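Local coordinates for GTPase-activating protein skywalker (Drosophila melanogaster, PDB 5HJQ) that acts as a GTPase-activating protein for Rab35 in synaptic vesicle protein turnover and binds phosphoinositides through its TBC domain, the part described here, at residues Thr239-Lys248 and Leu267-Cys275; Glu297-Val308 and Leu350-Ser361. All blocks are in the same frame, centred on the assembly; numbering follows the deposited sequence.

Interaction 1. Residues Thr239-Lys248 and Leu267-Cys275; sequences TWKTVMQIAK and LERIFMDWC
Phe-271 and Trp-274 lie against one side of helix 233-250 in the all-helical TBC (Rab-GAP) domain, where Trp-240, Val-243, Met-244 and Ala-247 meet them. The partner segment is a short helical turn, 268-271, followed by a type I beta turn from Phe-271 to Trp-274, and both aromatic side chains point toward the longer helix. The contact is almost wholly apolar.

Three CH-pi contacts, each over a ring face, organise it. The CA of Met-244 sits above the centre of the Phe-271 ring, 4.0 Å from the centroid and only 9° off the normal. Val-243 divides its branches: CG2 lies over one face of the Trp-274 six-membered ring, while CG1, anti to the backbone N (chi1 174°), approaches CD1 of Phe-271. The third runs the other way across the contact, with CG of Met-272 placed 3.7 Å from the centroid of the Trp-240 six-membered ring. The sulfur of Met-272 adds an oblique Met-aromatic contact to the same ring, whose opposite face carries CG of Lys-241. Glu-268 brings its CG to the edge of this indole, near the ring plane.

Plain van der Waals packing fills in the remainder. CB of Trp-240 touches CD1 of Trp-274 at 3.4 Å, and CG2 of Thr-239 meets CZ2 of the same indole; the hydroxyl of Thr-239 is engaged by Gln-235 and Asn-230. Phe-271 also touches Thr-255 of helix 252-261 and Leu-310 of helix 300-317. Met-244 bends at its last torsion (chi3 -66°), which brings CE to 3.5 Å from CD2 of Phe-271 and 3.6 Å from CB of Leu-267. One turn on, CB of Ala-247 lies 3.3 Å from CZ of Phe-271.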
loop_
_atom_site.group_PDB
_atom_site.type_symbol
_atom_site.label_atom_id
_atom_site.label_comp_id
_atom_site.label_asym_id
_atom_site.label_seq_id
_atom_site.Cartn_x
_atom_site.Cartn_y
_atom_site.Cartn_z
ATOM N N THR A 239 8.517 11.570 -1.458
ATOM C CA THR A 239 7.485 10.944 -0.644
ATOM C C THR A 239 7.994 10.546 0.740
ATOM O O THR A 239 7.395 10.926 1.747
ATOM C CB THR A 239 6.899 9.698 -1.332
ATOM O OG1 THR A 239 6.375 10.055 -2.617
ATOM C CG2 THR A 239 5.780 9.109 -0.486
ATOM N N TRP A 240 9.088 9.789 0.808
ATOM C CA TRP A 240 9.574 9.352 2.118
ATOM C C TRP A 240 10.170 10.512 2.908
ATOM O O TRP A 240 10.244 10.449 4.134
ATOM C CB TRP A 240 10.585 8.197 2.006
ATOM C CG TRP A 240 11.929 8.471 1.365
ATOM C CD1 TRP A 240 12.333 8.073 0.126
ATOM C CD2 TRP A 240 13.061 9.138 1.957
ATOM N NE1 TRP A 240 13.629 8.469 -0.104
ATOM C CE2 TRP A 240 14.098 9.123 1.003
ATOM C CE3 TRP A 240 13.289 9.755 3.192
ATOM C CZ2 TRP A 240 15.340 9.708 1.243
ATOM C CZ3 TRP A 240 14.522 10.332 3.428
ATOM C CH2 TRP A 240 15.532 10.305 2.459
ATOM N N LYS A 241 10.572 11.574 2.218
ATOM C CA LYS A 241 10.987 12.789 2.907
ATOM C C LYS A 241 9.773 13.506 3.489
ATOM O O LYS A 241 9.829 14.026 4.601
ATOM C CB LYS A 241 11.764 13.717 1.971
ATOM C CG LYS A 241 13.223 13.336 1.818
ATOM C CD LYS A 241 13.943 14.233 0.832
ATOM C CE LYS A 241 15.404 13.828 0.710
ATOM N NZ LYS A 241 16.099 14.513 -0.411
ATOM N N THR A 242 8.676 13.524 2.739
ATOM C CA THR A 242 7.420 14.077 3.238
ATOM C C THR A 242 6.971 13.348 4.501
ATOM O O THR A 242 6.686 13.971 5.522
ATOM C CB THR A 242 6.308 13.989 2.183
ATOM O OG1 THR A 242 6.646 14.817 1.064
ATOM C CG2 THR A 242 4.983 14.452 2.767
ATOM N N VAL A 243 6.925 12.022 4.418
ATOM C CA VAL A 243 6.595 11.178 5.561
ATOM C C VAL A 243 7.525 11.439 6.752
ATOM O O VAL A 243 7.089 11.421 7.906
ATOM C CB VAL A 243 6.657 9.688 5.173
ATOM C CG1 VAL A 243 6.466 8.805 6.391
ATOM C CG2 VAL A 243 5.605 9.375 4.107
ATOM N N MET A 244 8.802 11.691 6.470
ATOM C CA MET A 244 9.758 12.027 7.521
ATOM C C MET A 244 9.385 13.331 8.209
ATOM O O MET A 244 9.371 13.413 9.436
ATOM C CB MET A 244 11.178 12.138 6.964
ATOM C CG MET A 244 12.100 12.987 7.832
ATOM S SD MET A 244 13.835 12.783 7.413
ATOM C CE MET A 244 14.046 11.077 7.883
ATOM N N GLN A 245 9.093 14.347 7.404
ATOM C CA GLN A 245 8.695 15.652 7.913
ATOM C C GLN A 245 7.434 15.564 8.771
ATOM O O GLN A 245 7.350 16.188 9.828
ATOM C CB GLN A 245 8.480 16.622 6.751
ATOM C CG GLN A 245 7.535 17.771 7.056
ATOM C CD GLN A 245 6.766 18.225 5.825
ATOM O OE1 GLN A 245 7.290 18.205 4.709
ATOM N NE2 GLN A 245 5.514 18.628 6.021
ATOM N N ILE A 246 6.461 14.781 8.314
ATOM C CA ILE A 246 5.208 14.611 9.043
ATOM C C ILE A 246 5.442 13.882 10.361
ATOM O O ILE A 246 4.875 14.237 11.397
ATOM C CB ILE A 246 4.173 13.830 8.208
ATOM C CG1 ILE A 246 3.824 14.601 6.934
ATOM C CG2 ILE A 246 2.921 13.553 9.023
ATOM C CD1 ILE A 246 2.911 13.840 5.993
ATOM N N ALA A 247 6.291 12.864 10.314
ATOM C CA ALA A 247 6.592 12.064 11.490
ATOM C C ALA A 247 7.387 12.854 12.533
ATOM O O ALA A 247 7.261 12.609 13.732
ATOM C CB ALA A 247 7.343 10.824 11.087
ATOM N N LYS A 248 8.201 13.801 12.078
ATOM C CA LYS A 248 8.984 14.627 12.995
ATOM C C LYS A 248 8.095 15.446 13.929
ATOM O O LYS A 248 8.490 15.763 15.046
ATOM C CB LYS A 248 9.924 15.556 12.219
ATOM C CG LYS A 248 11.275 14.940 11.880
ATOM C CD LYS A 248 12.103 15.885 11.019
ATOM C CE LYS A 248 13.488 15.322 10.723
ATOM N NZ LYS A 248 14.428 15.455 11.879
ATOM N N LEU A 267 17.965 9.653 10.524
ATOM C CA LEU A 267 16.606 9.137 10.389
ATOM C C LEU A 267 16.229 8.799 8.950
ATOM O O LEU A 267 15.304 8.021 8.718
ATOM C CB LEU A 267 15.608 10.144 10.967
ATOM C CG LEU A 267 15.525 10.178 12.495
ATOM C CD1 LEU A 267 14.629 11.315 12.955
ATOM C CD2 LEU A 267 15.015 8.847 13.035
ATOM N N GLU A 268 16.940 9.390 7.992
ATOM C CA GLU A 268 16.695 9.132 6.576
ATOM C C GLU A 268 16.773 7.645 6.273
ATOM O O GLU A 268 15.915 7.105 5.579
ATOM C CB GLU A 268 17.694 9.894 5.701
ATOM C CG GLU A 268 17.452 11.391 5.613
ATOM C CD GLU A 268 18.003 12.149 6.807
ATOM O OE1 GLU A 268 18.569 11.507 7.717
ATOM O OE2 GLU A 268 17.872 13.391 6.831
ATOM N N ARG A 269 17.791 6.988 6.819
ATOM C CA ARG A 269 17.991 5.557 6.618
ATOM C C ARG A 269 16.771 4.745 7.050
ATOM O O ARG A 269 16.506 3.669 6.513
ATOM C CB ARG A 269 19.226 5.079 7.384
ATOM N N ILE A 270 16.033 5.269 8.023
ATOM C CA ILE A 270 14.872 4.575 8.567
ATOM C C ILE A 270 13.607 4.810 7.738
ATOM O O ILE A 270 12.845 3.879 7.481
ATOM C CB ILE A 270 14.617 5.000 10.028
ATOM C CG1 ILE A 270 15.777 4.548 10.915
ATOM C CG2 ILE A 270 13.324 4.410 10.545
ATOM C CD1 ILE A 270 15.569 4.842 12.382
ATOM N N PHE A 271 13.395 6.049 7.304
ATOM C CA PHE A 271 12.169 6.408 6.598
ATOM C C PHE A 271 12.188 6.068 5.111
ATOM O O PHE A 271 11.138 6.063 4.463
ATOM C CB PHE A 271 11.873 7.894 6.786
ATOM C CG PHE A 271 11.177 8.204 8.077
ATOM C CD1 PHE A 271 9.808 8.029 8.197
ATOM C CD2 PHE A 271 11.890 8.651 9.178
ATOM C CE1 PHE A 271 9.164 8.303 9.383
ATOM C CE2 PHE A 271 11.251 8.927 10.366
ATOM C CZ PHE A 271 9.890 8.747 10.471
ATOM N N MET A 272 13.370 5.775 4.574
ATOM C CA MET A 272 13.483 5.320 3.189
ATOM C C MET A 272 12.687 4.040 2.965
ATOM O O MET A 272 12.301 3.733 1.841
ATOM C CB MET A 272 14.948 5.087 2.804
ATOM C CG MET A 272 15.770 6.348 2.602
ATOM S SD MET A 272 17.521 5.996 2.341
ATOM C CE MET A 272 17.682 4.416 3.174
ATOM N N ASP A 273 12.457 3.294 4.041
ATOM C CA ASP A 273 11.757 2.018 3.968
ATOM C C ASP A 273 10.380 2.073 4.628
ATOM O O ASP A 273 9.885 1.058 5.116
ATOM C CB ASP A 273 12.592 0.919 4.632
ATOM C CG ASP A 273 13.870 0.617 3.878
ATOM O OD1 ASP A 273 13.901 0.833 2.648
ATOM O OD2 ASP A 273 14.843 0.159 4.516
ATOM N N TRP A 274 9.758 3.249 4.633
ATOM C CA TRP A 274 8.507 3.441 5.364
ATOM C C TRP A 274 7.363 2.583 4.820
ATOM O O TRP A 274 6.570 2.049 5.591
ATOM C CB TRP A 274 8.097 4.919 5.354
ATOM C CG TRP A 274 7.587 5.408 4.032
ATOM C CD1 TRP A 274 8.330 5.881 2.991
ATOM C CD2 TRP A 274 6.219 5.475 3.610
ATOM N NE1 TRP A 274 7.512 6.242 1.949
ATOM C CE2 TRP A 274 6.212 5.998 2.300
ATOM C CE3 TRP A 274 5.002 5.136 4.208
ATOM C CZ2 TRP A 274 5.034 6.189 1.578
ATOM C CZ3 TRP A 274 3.831 5.331 3.489
ATOM C CH2 TRP A 274 3.857 5.853 2.189
ATOM N N CYS A 275 7.280 2.445 3.499
ATOM C CA CYS A 275 6.186 1.696 2.889
ATOM C C CYS A 275 6.293 0.206 3.183
ATOM O O CYS A 275 5.292 -0.502 3.174
ATOM C CB CYS A 275 6.143 1.927 1.375
ATOM S SG CYS A 275 7.717 1.723 0.512
#

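Interaction 2. Residues Glu297-Val308 and Leu350-Ser361; sequences EGIKVLYRVALV and LLHAAFSIRGLS. With I3P (D-myo-inositol-1,4,5-triphosphate), chain B.
NH1 of Arg-304 donates to two backbone carbonyls where helix 347-356 gives way to the loop after it: Ala-354 O at 2.7 Å and Ile-357 O at 3.0 Å, the latter on a lone pair in the carbonyl plane. Both acceptors lie near the guanidinium plane, and Phe-355 CD1 and Leu-360 CD1 cover its opposite faces, which together fix the rotation of the group. The extended side chain brings NH2 to the inositol trisphosphate, where it bonds O52 at 3.3 Å and nearly straight (162°). Lys-300 also reaches O52, though its NZ is less surely placed. Arg-358 curls back, NH1 bonding Phe-355 O at 2.9 Å while NH2 meets the ligand's O6.

Away from the ligand, helix segments 300-308 and 350-356, crossing at 107°, pack through Val-308: CG1 lies 3.6 Å from Leu-350 CD1, and CG2 sits against Ala-354. Leu-307 and Ile-357 bring their CD1 atoms together. Glu-297, salt-bridged to Arg-102, flanks the Phe-355 ring. Glu-297, Lys-300, Arg-304 and Arg-358 to Ser-361 line the pocket, which Lys-98 and Arg-102 help complete. Arg-304 thus ties the segments together and binds the ligand, and the gathered positive charge would be expected to offset that of the phosphates.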
loop_
_atom_site.group_PDB
_atom_site.type_symbol
_atom_site.label_atom_id
_atom_site.label_comp_id
_atom_site.label_asym_id
_atom_site.label_seq_id
_atom_site.Cartn_x
_atom_site.Cartn_y
_atom_site.Cartn_z
ATOM N N GLU A 297 -9.166 6.887 -1.058
ATOM C CA GLU A 297 -8.585 8.144 -0.596
ATOM C C GLU A 297 -7.227 8.425 -1.224
ATOM O O GLU A 297 -6.939 9.557 -1.612
ATOM C CB GLU A 297 -8.453 8.136 0.927
ATOM C CG GLU A 297 -9.733 7.775 1.660
ATOM C CD GLU A 297 -9.615 7.974 3.157
ATOM O OE1 GLU A 297 -9.143 9.054 3.578
ATOM O OE2 GLU A 297 -9.995 7.051 3.911
ATOM N N GLY A 298 -6.389 7.401 -1.314
ATOM C CA GLY A 298 -5.064 7.568 -1.881
ATOM C C GLY A 298 -3.958 7.299 -0.883
ATOM O O GLY A 298 -4.180 6.650 0.137
ATOM N N ILE A 299 -2.771 7.829 -1.167
ATOM C CA ILE A 299 -1.559 7.487 -0.424
ATOM C C ILE A 299 -1.533 8.063 0.996
ATOM O O ILE A 299 -0.730 7.644 1.830
ATOM C CB ILE A 299 -0.299 7.969 -1.185
ATOM C CG1 ILE A 299 0.968 7.286 -0.653
ATOM C CG2 ILE A 299 -0.181 9.486 -1.125
ATOM C CD1 ILE A 299 2.244 7.768 -1.306
ATOM N N LYS A 300 -2.406 9.026 1.270
ATOM C CA LYS A 300 -2.448 9.646 2.590
ATOM C C LYS A 300 -2.819 8.635 3.666
ATOM O O LYS A 300 -2.327 8.710 4.796
ATOM C CB LYS A 300 -3.429 10.814 2.609
ATOM C CG LYS A 300 -3.400 11.601 3.909
ATOM C CD LYS A 300 -4.181 12.892 3.793
ATOM C CE LYS A 300 -4.816 13.262 5.119
ATOM N NZ LYS A 300 -5.601 14.525 5.035
ATOM N N VAL A 301 -3.682 7.689 3.301
ATOM C CA VAL A 301 -4.050 6.587 4.179
ATOM C C VAL A 301 -2.797 5.851 4.632
ATOM O O VAL A 301 -2.669 5.482 5.798
ATOM C CB VAL A 301 -5.020 5.597 3.478
ATOM C CG1 VAL A 301 -5.141 4.299 4.268
ATOM C CG2 VAL A 301 -6.387 6.237 3.285
ATOM N N LEU A 302 -1.872 5.650 3.701
ATOM C CA LEU A 302 -0.611 4.988 4.004
ATOM C C LEU A 302 0.251 5.845 4.928
ATOM O O LEU A 302 0.945 5.313 5.793
ATOM C CB LEU A 302 0.151 4.668 2.717
ATOM C CG LEU A 302 -0.587 3.736 1.750
ATOM C CD1 LEU A 302 0.325 3.287 0.613
ATOM C CD2 LEU A 302 -1.164 2.532 2.483
ATOM N N TYR A 303 0.211 7.163 4.733
ATOM C CA TYR A 303 0.922 8.092 5.614
ATOM C C TYR A 303 0.440 7.910 7.045
ATOM O O TYR A 303 1.243 7.788 7.969
ATOM C CB TYR A 303 0.712 9.555 5.198
ATOM C CG TYR A 303 1.335 9.982 3.884
ATOM C CD1 TYR A 303 2.074 9.097 3.111
ATOM C CD2 TYR A 303 1.188 11.287 3.424
ATOM C CE1 TYR A 303 2.642 9.498 1.911
ATOM C CE2 TYR A 303 1.753 11.697 2.230
ATOM C CZ TYR A 303 2.479 10.802 1.478
ATOM O OH TYR A 303 3.042 11.220 0.293
ATOM N N ARG A 304 -0.880 7.889 7.209
ATOM C CA ARG A 304 -1.508 7.757 8.518
ATOM C C ARG A 304 -1.069 6.490 9.243
ATOM O O ARG A 304 -0.689 6.537 10.410
ATOM C CB ARG A 304 -3.032 7.761 8.384
ATOM C CG ARG A 304 -3.632 9.022 7.791
ATOM C CD ARG A 304 -5.139 8.849 7.575
ATOM N NE ARG A 304 -5.802 10.109 7.261
ATOM C CZ ARG A 304 -6.156 11.008 8.172
ATOM N NH1 ARG A 304 -5.908 10.786 9.456
ATOM N NH2 ARG A 304 -6.752 12.131 7.799
ATOM N N VAL A 305 -1.130 5.362 8.544
ATOM C CA VAL A 305 -0.801 4.065 9.128
ATOM C C VAL A 305 0.668 4.017 9.545
ATOM O O VAL A 305 1.031 3.368 10.529
ATOM C CB VAL A 305 -1.116 2.919 8.138
ATOM C CG1 VAL A 305 -0.757 1.570 8.736
ATOM C CG2 VAL A 305 -2.588 2.950 7.753
ATOM N N ALA A 306 1.510 4.724 8.800
ATOM C CA ALA A 306 2.926 4.825 9.123
ATOM C C ALA A 306 3.123 5.491 10.483
ATOM O O ALA A 306 3.924 5.035 11.298
ATOM C CB ALA A 306 3.661 5.593 8.035
ATOM N N LEU A 307 2.379 6.568 10.719
ATOM C CA LEU A 307 2.411 7.272 11.998
ATOM C C LEU A 307 1.983 6.364 13.145
ATOM O O LEU A 307 2.636 6.316 14.191
ATOM C CB LEU A 307 1.509 8.508 11.953
ATOM C CG LEU A 307 1.824 9.556 10.886
ATOM C CD1 LEU A 307 0.843 10.713 10.975
ATOM C CD2 LEU A 307 3.266 10.052 11.030
ATOM N N VAL A 308 0.880 5.648 12.933
ATOM C CA VAL A 308 0.314 4.751 13.937
ATOM C C VAL A 308 1.303 3.669 14.337
ATOM O O VAL A 308 1.505 3.409 15.523
ATOM C CB VAL A 308 -0.986 4.084 13.427
ATOM C CG1 VAL A 308 -1.486 3.051 14.422
ATOM C CG2 VAL A 308 -2.040 5.128 13.184
ATOM N N LEU A 350 -6.260 -0.623 14.433
ATOM C CA LEU A 350 -5.197 0.024 13.677
ATOM C C LEU A 350 -5.761 1.188 12.875
ATOM O O LEU A 350 -5.241 2.304 12.925
ATOM C CB LEU A 350 -4.516 -0.979 12.745
ATOM C CG LEU A 350 -3.350 -0.477 11.891
ATOM C CD1 LEU A 350 -2.164 -0.119 12.768
ATOM C CD2 LEU A 350 -2.957 -1.516 10.849
ATOM N N LEU A 351 -6.839 0.915 12.149
ATOM C CA LEU A 351 -7.493 1.923 11.322
ATOM C C LEU A 351 -8.158 3.023 12.145
ATOM O O LEU A 351 -8.300 4.152 11.673
ATOM C CB LEU A 351 -8.531 1.273 10.404
ATOM C CG LEU A 351 -8.097 0.941 8.972
ATOM C CD1 LEU A 351 -6.880 0.032 8.954
ATOM C CD2 LEU A 351 -9.259 0.308 8.199
ATOM N N HIS A 352 -8.572 2.699 13.367
ATOM C CA HIS A 352 -9.208 3.692 14.226
ATOM C C HIS A 352 -8.228 4.815 14.567
ATOM O O HIS A 352 -8.567 5.999 14.501
ATOM C CB HIS A 352 -9.735 3.048 15.510
ATOM C CG HIS A 352 -10.600 3.959 16.325
ATOM N ND1 HIS A 352 -11.954 4.093 16.093
ATOM C CD2 HIS A 352 -10.309 4.793 17.346
ATOM C CE1 HIS A 352 -12.459 4.964 16.949
ATOM N NE2 HIS A 352 -11.479 5.405 17.722
ATOM N N ALA A 353 -7.009 4.428 14.923
ATOM C CA ALA A 353 -5.968 5.386 15.286
ATOM C C ALA A 353 -5.612 6.305 14.123
ATOM O O ALA A 353 -5.543 7.523 14.283
ATOM C CB ALA A 353 -4.730 4.653 15.774
ATOM N N ALA A 354 -5.412 5.711 12.950
ATOM C CA ALA A 354 -4.948 6.436 11.770
ATOM C C ALA A 354 -5.849 7.603 11.392
ATOM O O ALA A 354 -5.368 8.676 11.027
ATOM C CB ALA A 354 -4.816 5.479 10.593
ATOM N N PHE A 355 -7.156 7.392 11.488
ATOM C CA PHE A 355 -8.108 8.407 11.065
ATOM C C PHE A 355 -8.506 9.331 12.213
ATOM O O PHE A 355 -9.265 10.279 12.023
ATOM C CB PHE A 355 -9.340 7.744 10.444
ATOM C CG PHE A 355 -9.039 6.999 9.177
ATOM C CD1 PHE A 355 -8.653 7.680 8.036
ATOM C CD2 PHE A 355 -9.120 5.619 9.131
ATOM C CE1 PHE A 355 -8.368 7.001 6.866
ATOM C CE2 PHE A 355 -8.834 4.932 7.965
ATOM C CZ PHE A 355 -8.461 5.625 6.830
ATOM N N SER A 356 -7.982 9.053 13.401
ATOM C CA SER A 356 -8.135 9.964 14.532
ATOM C C SER A 356 -7.195 11.158 14.374
ATOM O O SER A 356 -7.418 12.222 14.952
ATOM C CB SER A 356 -7.852 9.244 15.850
ATOM O OG SER A 356 -8.764 8.182 16.059
ATOM N N ILE A 357 -6.149 10.965 13.576
ATOM C CA ILE A 357 -5.089 11.957 13.403
ATOM C C ILE A 357 -5.547 13.175 12.600
ATOM O O ILE A 357 -5.963 13.056 11.447
ATOM C CB ILE A 357 -3.864 11.328 12.717
ATOM C CG1 ILE A 357 -3.249 10.259 13.627
ATOM C CG2 ILE A 357 -2.833 12.392 12.375
ATOM C CD1 ILE A 357 -2.156 9.442 12.972
ATOM N N ARG A 358 -5.450 14.346 13.221
ATOM C CA ARG A 358 -5.941 15.584 12.628
ATOM C C ARG A 358 -4.813 16.451 12.078
ATOM O O ARG A 358 -3.638 16.205 12.347
ATOM C CB ARG A 358 -6.742 16.376 13.663
ATOM C CG ARG A 358 -7.809 15.561 14.395
ATOM C CD ARG A 358 -9.151 15.589 13.673
ATOM N NE ARG A 358 -9.074 15.017 12.331
ATOM C CZ ARG A 358 -9.396 13.763 12.031
ATOM N NH1 ARG A 358 -9.826 12.939 12.977
ATOM N NH2 ARG A 358 -9.292 13.333 10.782
ATOM N N GLY A 359 -5.180 17.465 11.301
ATOM C CA GLY A 359 -4.224 18.447 10.827
ATOM C C GLY A 359 -3.541 18.088 9.524
ATOM O O GLY A 359 -2.888 18.932 8.909
ATOM N N LEU A 360 -3.683 16.839 9.099
ATOM C CA LEU A 360 -3.052 16.398 7.863
ATOM C C LEU A 360 -3.793 16.936 6.643
ATOM O O LEU A 360 -4.511 16.204 5.968
ATOM C CB LEU A 360 -2.978 14.872 7.809
ATOM C CG LEU A 360 -2.060 14.218 8.844
ATOM C CD1 LEU A 360 -1.999 12.713 8.636
ATOM C CD2 LEU A 360 -0.673 14.819 8.775
ATOM N N SER A 361 -3.617 18.224 6.369
ATOM C CA SER A 361 -4.193 18.835 5.179
ATOM C C SER A 361 -3.384 18.416 3.957
ATOM O O SER A 361 -2.174 18.208 4.049
ATOM C CB SER A 361 -4.221 20.358 5.315
ATOM O OG SER A 361 -4.867 20.958 4.209
HETATM C C1 I3P B . -8.558 16.992 7.866
HETATM C C2 I3P B . -9.282 18.215 7.331
HETATM C C3 I3P B . -9.142 18.361 5.815
HETATM C C4 I3P B . -8.984 17.080 4.995
HETATM C C5 I3P B . -8.849 15.744 5.719
HETATM C C6 I3P B . -9.153 15.779 7.223
HETATM O O1 I3P B . -8.700 16.851 9.292
HETATM O O2 I3P B . -10.640 18.103 7.641
HETATM O O3 I3P B . -10.285 19.055 5.323
HETATM O O4 I3P B . -7.817 17.250 4.167
HETATM O O5 I3P B . -9.714 14.818 5.106
HETATM O O6 I3P B . -8.613 14.621 7.853
HETATM P P1 I3P B . -8.843 18.127 10.258
HETATM O O11 I3P B . -10.187 18.740 10.087
HETATM O O12 I3P B . -8.702 17.666 11.692
HETATM O O13 I3P B . -7.740 19.159 9.958
HETATM P P4 I3P B . -8.033 17.386 2.581
HETATM O O41 I3P B . -9.512 17.437 2.281
HETATM O O42 I3P B . -7.407 16.176 1.885
HETATM O O43 I3P B . -7.353 18.681 2.076
HETATM P P5 I3P B . -9.383 13.281 5.181
HETATM O O51 I3P B . -10.209 12.547 4.190
HETATM O O52 I3P B . -7.926 13.061 4.864
HETATM O O53 I3P B . -9.681 12.748 6.558
#

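Overall arrangement
Helix 300-317 joins the two contacts, whose centres lie 14 Å apart. One side of it carries Lys-300 and Arg-304 to the ligand in interaction 2; another, through Leu-302 and Tyr-303, packs on interaction 1. CD1 of Tyr-303 lies 3.7 Å from Val-243 CG2 and 3.8 Å from Trp-274 CH2, and its OH is 3.5 Å from Thr-239 CG2, while Trp-274 CZ3 approaches Leu-302 O at 3.7 Å. Helix 233-250 also touches the second contact directly, with Ile-246 against Leu-360. Interaction 1 is a buried contact set back from the pocket: the side chain of Trp-274 stays about 9 Å from those of Lys-300 and Arg-304.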